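Local coordinates for protein glycoside hydrolase, GH17 family (Formosa sp. Hel1_33_131, PDB 6FCG) that probably hydrolyses internal beta-1,3-glucosidic bonds of laminarin, as an endo-acting laminarinase of glycoside hydrolase family 17, at residues A[96-107]-A[153-161]; A[48-57]-A[84-95]. All blocks are in the same frame, centred on the assembly; numbering follows the deposited sequence.

Contact 1 (A[96-107]-A[153-161])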
# COMPACT_ATOMS: atom_id res chain seq x y z
N THR A 96 16.81 -37.46 20.65
CA THR A 96 15.94 -38.63 20.57
C THR A 96 16.44 -39.73 21.48
O THR A 96 15.66 -40.39 22.15
CB THR A 96 15.87 -39.12 19.13
OG1 THR A 96 15.19 -38.13 18.35
CG2 THR A 96 15.18 -40.49 19.01
N SER A 97 17.74 -39.96 21.43
CA SER A 97 18.42 -40.91 22.29
C SER A 97 18.18 -40.57 23.76
O SER A 97 17.95 -41.45 24.58
CB SER A 97 19.92 -40.89 21.93
OG SER A 97 20.70 -41.55 22.88
N ASN A 98 18.25 -39.30 24.10
CA ASN A 98 18.00 -38.90 25.48
C ASN A 98 16.54 -39.08 25.90
O ASN A 98 16.29 -39.35 27.08
CB ASN A 98 18.47 -37.47 25.73
CG ASN A 98 19.98 -37.36 25.65
OD1 ASN A 98 20.71 -38.29 25.98
ND2 ASN A 98 20.45 -36.22 25.24
N ILE A 99 15.59 -38.98 24.97
CA ILE A 99 14.20 -39.21 25.30
C ILE A 99 14.02 -40.68 25.66
O ILE A 99 13.35 -41.02 26.63
CB ILE A 99 13.26 -38.79 24.17
CG1 ILE A 99 13.38 -37.26 23.98
CG2 ILE A 99 11.81 -39.12 24.50
CD1 ILE A 99 12.76 -36.74 22.70
N LEU A 100 14.64 -41.55 24.88
CA LEU A 100 14.59 -42.98 25.16
C LEU A 100 15.20 -43.29 26.52
O LEU A 100 14.60 -44.05 27.29
CB LEU A 100 15.25 -43.77 24.04
CG LEU A 100 14.49 -43.75 22.70
CD1 LEU A 100 15.37 -44.19 21.55
CD2 LEU A 100 13.23 -44.61 22.76
N LYS A 101 16.33 -42.65 26.86
CA LYS A 101 16.94 -42.84 28.18
C LYS A 101 16.01 -42.41 29.32
O LYS A 101 15.89 -43.12 30.34
CB LYS A 101 18.29 -42.11 28.30
CG LYS A 101 19.40 -42.87 27.59
CD LYS A 101 20.72 -42.11 27.46
CE LYS A 101 21.54 -42.83 26.39
NZ LYS A 101 22.88 -42.24 26.20
N ALA A 102 15.37 -41.29 29.10
CA ALA A 102 14.44 -40.71 30.03
C ALA A 102 13.25 -41.60 30.25
O ALA A 102 12.85 -41.80 31.40
CB ALA A 102 13.97 -39.35 29.55
N ILE A 103 12.69 -42.13 29.17
CA ILE A 103 11.54 -43.02 29.28
C ILE A 103 11.97 -44.28 30.01
O ILE A 103 11.23 -44.75 30.89
CB ILE A 103 10.93 -43.35 27.90
CG1 ILE A 103 10.31 -42.07 27.29
CG2 ILE A 103 9.85 -44.43 28.01
CD1 ILE A 103 9.83 -42.21 25.86
N ARG A 104 13.15 -44.81 29.69
CA ARG A 104 13.65 -46.01 30.37
C ARG A 104 13.78 -45.78 31.87
O ARG A 104 13.27 -46.60 32.65
CB ARG A 104 14.96 -46.50 29.80
CG ARG A 104 15.44 -47.77 30.50
CD ARG A 104 16.73 -48.34 29.95
NE ARG A 104 16.76 -49.09 28.67
CZ ARG A 104 15.78 -49.75 28.04
NH1 ARG A 104 14.48 -49.82 28.47
NH2 ARG A 104 16.11 -50.36 26.90
N GLU A 105 14.39 -44.67 32.29
CA GLU A 105 14.44 -44.35 33.72
C GLU A 105 13.06 -44.30 34.37
O GLU A 105 12.87 -44.87 35.45
CB GLU A 105 15.17 -43.04 33.98
CG GLU A 105 16.69 -43.15 33.91
CD GLU A 105 17.40 -41.87 34.33
OE1 GLU A 105 18.51 -41.61 33.82
OE2 GLU A 105 16.84 -41.10 35.16
N LEU A 106 12.10 -43.65 33.72
CA LEU A 106 10.75 -43.57 34.28
C LEU A 106 10.02 -44.92 34.36
O LEU A 106 9.23 -45.13 35.26
CB LEU A 106 9.85 -42.60 33.52
CG LEU A 106 10.22 -41.13 33.49
CD1 LEU A 106 9.62 -40.45 32.29
CD2 LEU A 106 9.79 -40.38 34.75
N LYS A 107 10.29 -45.82 33.43
CA LYS A 107 9.74 -47.17 33.48
C LYS A 107 10.37 -48.04 34.61
O LYS A 107 9.69 -48.89 35.16
CB LYS A 107 9.85 -47.90 32.12
CG LYS A 107 9.11 -47.18 31.01
CD LYS A 107 9.00 -47.92 29.69
CE LYS A 107 8.87 -49.43 29.74
NZ LYS A 107 8.43 -49.91 28.41
N LEU A 153 19.13 -47.63 17.97
CA LEU A 153 18.16 -47.23 18.99
C LEU A 153 16.95 -48.15 19.07
O LEU A 153 16.49 -48.44 20.16
CB LEU A 153 17.72 -45.79 18.77
CG LEU A 153 18.84 -44.77 19.01
CD1 LEU A 153 18.36 -43.38 18.58
CD2 LEU A 153 19.35 -44.77 20.45
N ALA A 154 16.45 -48.63 17.94
CA ALA A 154 15.33 -49.56 17.96
C ALA A 154 15.72 -50.87 18.64
O ALA A 154 14.88 -51.54 19.28
CB ALA A 154 14.82 -49.81 16.54
N GLN A 155 16.99 -51.24 18.48
CA GLN A 155 17.57 -52.43 19.11
C GLN A 155 17.82 -52.24 20.60
O GLN A 155 17.51 -53.13 21.35
CB GLN A 155 18.87 -52.82 18.40
CG GLN A 155 18.65 -53.40 17.01
CD GLN A 155 19.92 -53.50 16.17
OE1 GLN A 155 20.93 -52.84 16.43
NE2 GLN A 155 19.87 -54.31 15.12
N GLU A 156 18.42 -51.14 21.03
CA GLU A 156 18.65 -50.93 22.46
C GLU A 156 17.33 -50.73 23.22
O GLU A 156 17.26 -51.07 24.39
CB GLU A 156 19.59 -49.74 22.73
CG GLU A 156 20.11 -49.63 24.17
CD GLU A 156 21.13 -48.47 24.36
OE1 GLU A 156 21.53 -47.79 23.38
OE2 GLU A 156 21.52 -48.18 25.52
N PHE A 157 16.28 -50.20 22.57
CA PHE A 157 15.03 -49.86 23.26
C PHE A 157 13.81 -50.42 22.55
O PHE A 157 12.84 -49.70 22.28
CB PHE A 157 14.85 -48.35 23.39
CG PHE A 157 16.01 -47.64 24.03
CD1 PHE A 157 17.05 -47.17 23.26
CD2 PHE A 157 16.00 -47.35 25.38
CE1 PHE A 157 18.11 -46.46 23.83
CE2 PHE A 157 17.05 -46.64 25.97
CZ PHE A 157 18.11 -46.20 25.18
N PRO A 158 13.80 -51.73 22.30
CA PRO A 158 12.67 -52.33 21.53
C PRO A 158 11.32 -52.30 22.27
O PRO A 158 10.29 -52.48 21.65
CB PRO A 158 13.13 -53.78 21.33
CG PRO A 158 13.89 -54.06 22.59
CD PRO A 158 14.60 -52.76 22.98
N ASP A 159 11.35 -52.11 23.59
CA ASP A 159 10.14 -52.00 24.39
C ASP A 159 9.44 -50.65 24.24
O ASP A 159 8.30 -50.49 24.70
CB ASP A 159 10.46 -52.29 25.89
CG ASP A 159 11.50 -51.28 26.53
OD1 ASP A 159 12.67 -51.15 26.04
OD2 ASP A 159 11.13 -50.65 27.56
N ILE A 160 10.15 -49.66 23.69
CA ILE A 160 9.66 -48.29 23.53
C ILE A 160 9.48 -47.95 22.05
O ILE A 160 8.41 -47.46 21.66
CB ILE A 160 10.64 -47.29 24.17
CG1 ILE A 160 10.75 -47.55 25.67
CG2 ILE A 160 10.17 -45.85 23.93
CD1 ILE A 160 11.96 -46.89 26.30
N VAL A 161 10.52 -48.18 21.25
CA VAL A 161 10.50 -47.87 19.81
C VAL A 161 9.61 -48.85 19.06
O VAL A 161 9.94 -50.03 18.95
CB VAL A 161 11.93 -47.89 19.23
CG1 VAL A 161 11.91 -47.69 17.72
CG2 VAL A 161 12.78 -46.83 19.89
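Leu100 lies directly over the face of the Phe157 ring: its CB is 3.7 Å from the ring centroid, almost exactly on the normal, a CH-pi contact. Both branches of the leucine find partners too. CD1 drops beside Phe157 and Leu153 CB, while CD2 goes deeper, 3.5 Å from Ile160 CG2 and 3.7 Å from Val161 CG2. Ile103, one turn on, presents its CG2 branch to Ile160 CD1 at 3.7 Å.

Phe157 CD2 lies over one face of the Arg104 guanidinium, off its centre; the two planes are 25° apart and Arg104 NH2 is 3.4 Å from Phe157 CD2. The arginine chain runs straight out from the helix, CG anti to the backbone N, until a bend at chi3 (-76°) turns the head toward the CD2 side of Phe157 and toward Asp159. The ring face opposite Leu100 CB is covered by Glu156 CG, off-centre.

In this TIM-barrel enzyme the contact joins two outer helices, 95-109 and 143-156, at the turn where the second gives way to strand 161-168. Phe157 is where helical geometry ends, and its carbonyl O receives both Ile160 N and Val161 N.

That turn also sets up Asp159. Its carboxylate lies nearly coplanar with the Arg104 guanidinium, and OD1 takes a weak bond from Arg104 NH1 at 3.3 Å. Lys107, arriving from the opposite direction, gives the firmer salt bridge, NZ to Asp159 OD2 at 2.9 Å, on the anti side and 19° out of the carboxylate plane. Two cations on one carboxylate probably favour its charged form. Farther in, Met117 of strand 116-121 packs under Leu100 and Ile103, and Ile160 pairs with it through the backbone; Val119 lies against Val161.

Contact 2 (A[48-57]-A[84-95])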
# COMPACT_ATOMS: atom_id res chain seq x y z
N LYS A 48 -6.99 -45.44 23.09
CA LYS A 48 -6.32 -45.61 24.40
C LYS A 48 -4.85 -45.20 24.37
O LYS A 48 -4.26 -45.04 25.42
CB LYS A 48 -6.45 -47.05 24.89
CG LYS A 48 -7.87 -47.40 25.26
CD LYS A 48 -8.03 -48.90 25.49
CE LYS A 48 -9.47 -49.33 25.26
NZ LYS A 48 -9.76 -50.59 26.00
N TYR A 49 -4.25 -45.09 23.18
CA TYR A 49 -2.85 -44.64 22.98
C TYR A 49 -2.75 -43.35 22.12
O TYR A 49 -2.30 -43.39 20.95
CB TYR A 49 -2.02 -45.77 22.35
CG TYR A 49 -2.08 -47.09 23.07
CD1 TYR A 49 -3.07 -48.03 22.79
CD2 TYR A 49 -1.12 -47.41 24.06
CE1 TYR A 49 -3.12 -49.24 23.46
CE2 TYR A 49 -1.16 -48.63 24.73
CZ TYR A 49 -2.16 -49.53 24.43
OH TYR A 49 -2.17 -50.72 25.09
N LEU A 50 -3.17 -42.23 22.70
CA LEU A 50 -3.14 -40.92 22.01
C LEU A 50 -1.71 -40.55 21.66
O LEU A 50 -0.79 -40.75 22.47
CB LEU A 50 -3.73 -39.79 22.85
CG LEU A 50 -5.25 -39.81 23.07
CD1 LEU A 50 -5.66 -38.64 23.97
CD2 LEU A 50 -6.05 -39.79 21.77
N ALA A 51 -1.54 -40.04 20.43
CA ALA A 51 -0.23 -39.69 19.89
C ALA A 51 -0.02 -38.18 19.89
O ALA A 51 -1.00 -37.42 19.93
CB ALA A 51 -0.11 -40.21 18.47
N ILE A 52 1.25 -37.79 19.83
CA ILE A 52 1.66 -36.39 19.76
C ILE A 52 3.02 -36.29 19.06
O ILE A 52 3.86 -37.17 19.22
CB ILE A 52 1.71 -35.76 21.17
CG1 ILE A 52 1.68 -34.24 21.14
CG2 ILE A 52 2.94 -36.19 21.96
CD1 ILE A 52 0.68 -33.64 22.10
N SER A 53 3.26 -35.18 18.36
CA SER A 53 4.62 -34.82 17.95
C SER A 53 5.35 -34.12 19.13
O SER A 53 4.74 -33.25 19.81
CB SER A 53 4.60 -33.94 16.71
OG SER A 53 4.19 -34.69 15.58
N TYR A 54 6.61 -34.48 19.38
CA TYR A 54 7.33 -33.97 20.56
C TYR A 54 8.76 -33.51 20.31
O TYR A 54 9.56 -34.17 19.64
CB TYR A 54 7.32 -35.00 21.70
CG TYR A 54 8.17 -34.58 22.89
CD1 TYR A 54 7.70 -33.69 23.82
CD2 TYR A 54 9.48 -35.04 23.03
CE1 TYR A 54 8.49 -33.28 24.89
CE2 TYR A 54 10.28 -34.64 24.09
CZ TYR A 54 9.78 -33.75 25.00
OH TYR A 54 10.57 -33.38 26.06
N GLY A 55 9.06 -32.35 20.89
CA GLY A 55 10.40 -31.88 21.09
C GLY A 55 10.45 -31.21 22.44
O GLY A 55 9.48 -30.55 22.87
N GLY A 56 11.60 -31.30 23.09
CA GLY A 56 11.81 -30.88 24.48
C GLY A 56 12.78 -29.73 24.64
O GLY A 56 13.13 -29.36 25.75
N TYR A 57 13.23 -29.18 23.53
CA TYR A 57 14.13 -28.04 23.51
C TYR A 57 13.42 -26.85 24.11
O TYR A 57 12.23 -26.63 23.83
CB TYR A 57 14.52 -27.70 22.07
CG TYR A 57 15.37 -28.74 21.37
CD1 TYR A 57 16.75 -28.80 21.58
CD2 TYR A 57 14.81 -29.65 20.49
CE1 TYR A 57 17.53 -29.74 20.90
CE2 TYR A 57 15.58 -30.59 19.83
CZ TYR A 57 16.93 -30.64 20.04
OH TYR A 57 17.70 -31.53 19.36
N ARG A 84 0.37 -41.59 25.01
CA ARG A 84 1.14 -42.84 25.12
C ARG A 84 2.13 -43.11 24.01
O ARG A 84 2.90 -44.07 24.09
CB ARG A 84 0.18 -44.04 25.22
CG ARG A 84 -0.73 -44.05 26.45
CD ARG A 84 0.08 -44.23 27.74
NE ARG A 84 -0.76 -44.18 28.93
CZ ARG A 84 -1.01 -43.10 29.66
NH1 ARG A 84 -0.48 -41.90 29.36
NH2 ARG A 84 -1.80 -43.22 30.71
N ILE A 85 2.10 -42.32 22.95
CA ILE A 85 3.12 -42.48 21.90
C ILE A 85 3.56 -41.13 21.39
O ILE A 85 2.74 -40.22 21.20
CB ILE A 85 2.66 -43.45 20.78
CG1 ILE A 85 3.74 -43.57 19.73
CG2 ILE A 85 1.34 -43.00 20.15
CD1 ILE A 85 3.59 -44.80 18.87
N LEU A 86 4.87 -40.96 21.26
CA LEU A 86 5.39 -39.73 20.70
C LEU A 86 6.24 -39.96 19.47
O LEU A 86 6.65 -41.06 19.17
CB LEU A 86 6.00 -38.80 21.76
CG LEU A 86 6.93 -39.39 22.76
CD1 LEU A 86 8.35 -39.34 22.26
CD2 LEU A 86 6.89 -38.61 24.05
N ARG A 87 6.42 -38.86 18.74
CA ARG A 87 7.13 -38.80 17.48
C ARG A 87 8.31 -37.86 17.56
O ARG A 87 8.25 -36.80 18.17
CB ARG A 87 6.19 -38.19 16.47
CG ARG A 87 6.60 -38.49 15.08
CD ARG A 87 5.83 -37.68 14.08
NE ARG A 87 6.68 -37.65 12.91
CZ ARG A 87 6.62 -36.76 11.93
NH1 ARG A 87 5.68 -35.81 11.91
NH2 ARG A 87 7.53 -36.86 10.96
N THR A 88 9.34 -38.22 16.83
CA THR A 88 10.65 -37.58 16.87
C THR A 88 11.17 -37.41 15.44
O THR A 88 10.66 -38.08 14.50
CB THR A 88 11.54 -38.46 17.77
OG1 THR A 88 11.81 -37.75 18.99
CG2 THR A 88 12.83 -38.92 17.08
N TYR A 89 12.15 -36.54 15.24
CA TYR A 89 12.48 -36.09 13.84
C TYR A 89 13.85 -36.49 13.29
O TYR A 89 13.98 -36.77 12.09
CB TYR A 89 12.25 -34.58 13.71
CG TYR A 89 10.79 -34.25 13.74
CD1 TYR A 89 10.13 -34.07 14.95
CD2 TYR A 89 10.04 -34.16 12.56
CE1 TYR A 89 8.77 -33.82 15.00
CE2 TYR A 89 8.68 -33.89 12.59
CZ TYR A 89 8.04 -33.72 13.81
OH TYR A 89 6.70 -33.44 13.86
N ASN A 90 14.86 -36.49 14.15
CA ASN A 90 16.15 -37.00 13.76
C ASN A 90 16.82 -37.76 14.89
O ASN A 90 16.40 -37.68 16.04
CB ASN A 90 17.06 -35.89 13.28
CG ASN A 90 17.41 -34.92 14.38
OD1 ASN A 90 16.67 -33.98 14.61
ND2 ASN A 90 18.52 -35.11 15.04
N VAL A 91 17.81 -38.53 14.49
CA VAL A 91 18.70 -39.27 15.38
C VAL A 91 20.18 -38.86 15.22
O VAL A 91 21.10 -39.59 15.58
CB VAL A 91 18.51 -40.79 15.31
CG1 VAL A 91 17.11 -41.19 15.69
CG2 VAL A 91 18.82 -41.43 13.94
N ARG A 92 20.39 -37.66 14.69
CA ARG A 92 21.71 -37.06 14.55
C ARG A 92 22.14 -36.38 15.85
O ARG A 92 23.26 -36.53 16.32
CB ARG A 92 21.65 -36.04 13.40
CG ARG A 92 22.94 -35.67 12.74
CD ARG A 92 22.72 -34.50 11.79
NE ARG A 92 23.32 -33.33 12.41
CZ ARG A 92 22.71 -32.21 12.75
NH1 ARG A 92 21.44 -32.00 12.52
NH2 ARG A 92 23.42 -31.27 13.34
N LEU A 93 21.28 -35.52 16.36
CA LEU A 93 21.52 -34.88 17.61
C LEU A 93 21.10 -35.86 18.68
O LEU A 93 20.37 -36.81 18.42
CB LEU A 93 20.73 -33.56 17.68
CG LEU A 93 21.03 -32.52 16.57
CD1 LEU A 93 20.18 -31.26 16.73
CD2 LEU A 93 22.51 -32.14 16.49
N ALA A 94 21.55 -35.60 19.90
CA ALA A 94 21.37 -36.51 21.06
C ALA A 94 19.92 -36.62 21.56
O ALA A 94 19.57 -37.58 22.25
CB ALA A 94 22.25 -36.03 22.20
N HIS A 95 19.11 -35.59 21.24
CA HIS A 95 17.75 -35.44 21.72
C HIS A 95 16.89 -36.73 21.75
O HIS A 95 16.32 -37.06 22.77
CB HIS A 95 17.12 -34.33 20.87
CG HIS A 95 15.68 -34.06 21.15
ND1 HIS A 95 14.67 -34.40 20.27
CD2 HIS A 95 15.08 -33.42 22.18
CE1 HIS A 95 13.50 -34.02 20.76
NE2 HIS A 95 13.73 -33.43 21.93
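His95 and Tyr57 form an offset stack, with centroids 4.5 Å apart and planes inclined by 22°; Tyr57 CE2 sits over the centre of the imidazole. The histidine side chain starts with CG anti to the backbone N (chi1 177°), which carries the ring across to the Gly55-Gly56 backbone. There Gly56 N donates to His95 NE2 at 3.2 Å, from a position tilted out of the ring plane; the imidazole thus has Tyr57 over one face and Gly56 N at NE2. Tyr57 OH lies against His95 CB and Leu93 CD1 and has its main polar partner in Gln65.

The buried middle is a parallel ladder. Ile52 N donates to Ile85 O at 3.2 Å, and Tyr54 N to Arg87 O at 3.1 Å; a weaker bond runs from Arg87 N to Ile52 O. Strands 50-53 and 83-87, with helix 68-80 between them in the chain, make a beta-alpha-beta unit of the TIM barrel. Ala51 CB meets Ile85 CG2 at 3.6 Å on the face shared with Ser53 and Arg87. The other face carries Ile52 and Leu86; Leu86 CB also touches Tyr54 CB at 4.0 Å, and the Tyr54 ring continues onto helix 68-80, where its OH bonds to Asp74. Arg87 and Tyr89 instead turn their polar ends to Glu305, with Asn168 as a further partner of Arg87.

Packing is looser at the start of the strands. Leu50 O still receives Arg84 N at 2.9 Å, but beside it the Tyr49 ring, at CD2, rests 3.8 Å from Arg84 CB, near the root of the arginine chain. The guanidinium, its plane 82° from the tyrosine ring, is led away by the bend of its chain to bond with His79 O. Lys48 extends into solvent.

How the contacts relate
The two contacts follow one another in the chain: strand 83-87 of contact 2 runs through its loop straight into helix 95-109 of contact 1, and their centres lie 11 Å apart. They meet at the start of that helix, where Thr96 OG1 is 2.6 Å from Asn90 O, probably hydrogen-bonded. Nearby, Ile99 CD1 packs on Tyr54 CE2 at 3.5 Å and Leu153 CD1 on Val91 CG1 at 3.8 Å. Contact 1 belongs to the outer helical layer; contact 2 reaches the C-terminal strand ends, where TIM-barrel glycoside hydrolases hold their active sites, consistent with Arg87 and Tyr89 converging on Glu305.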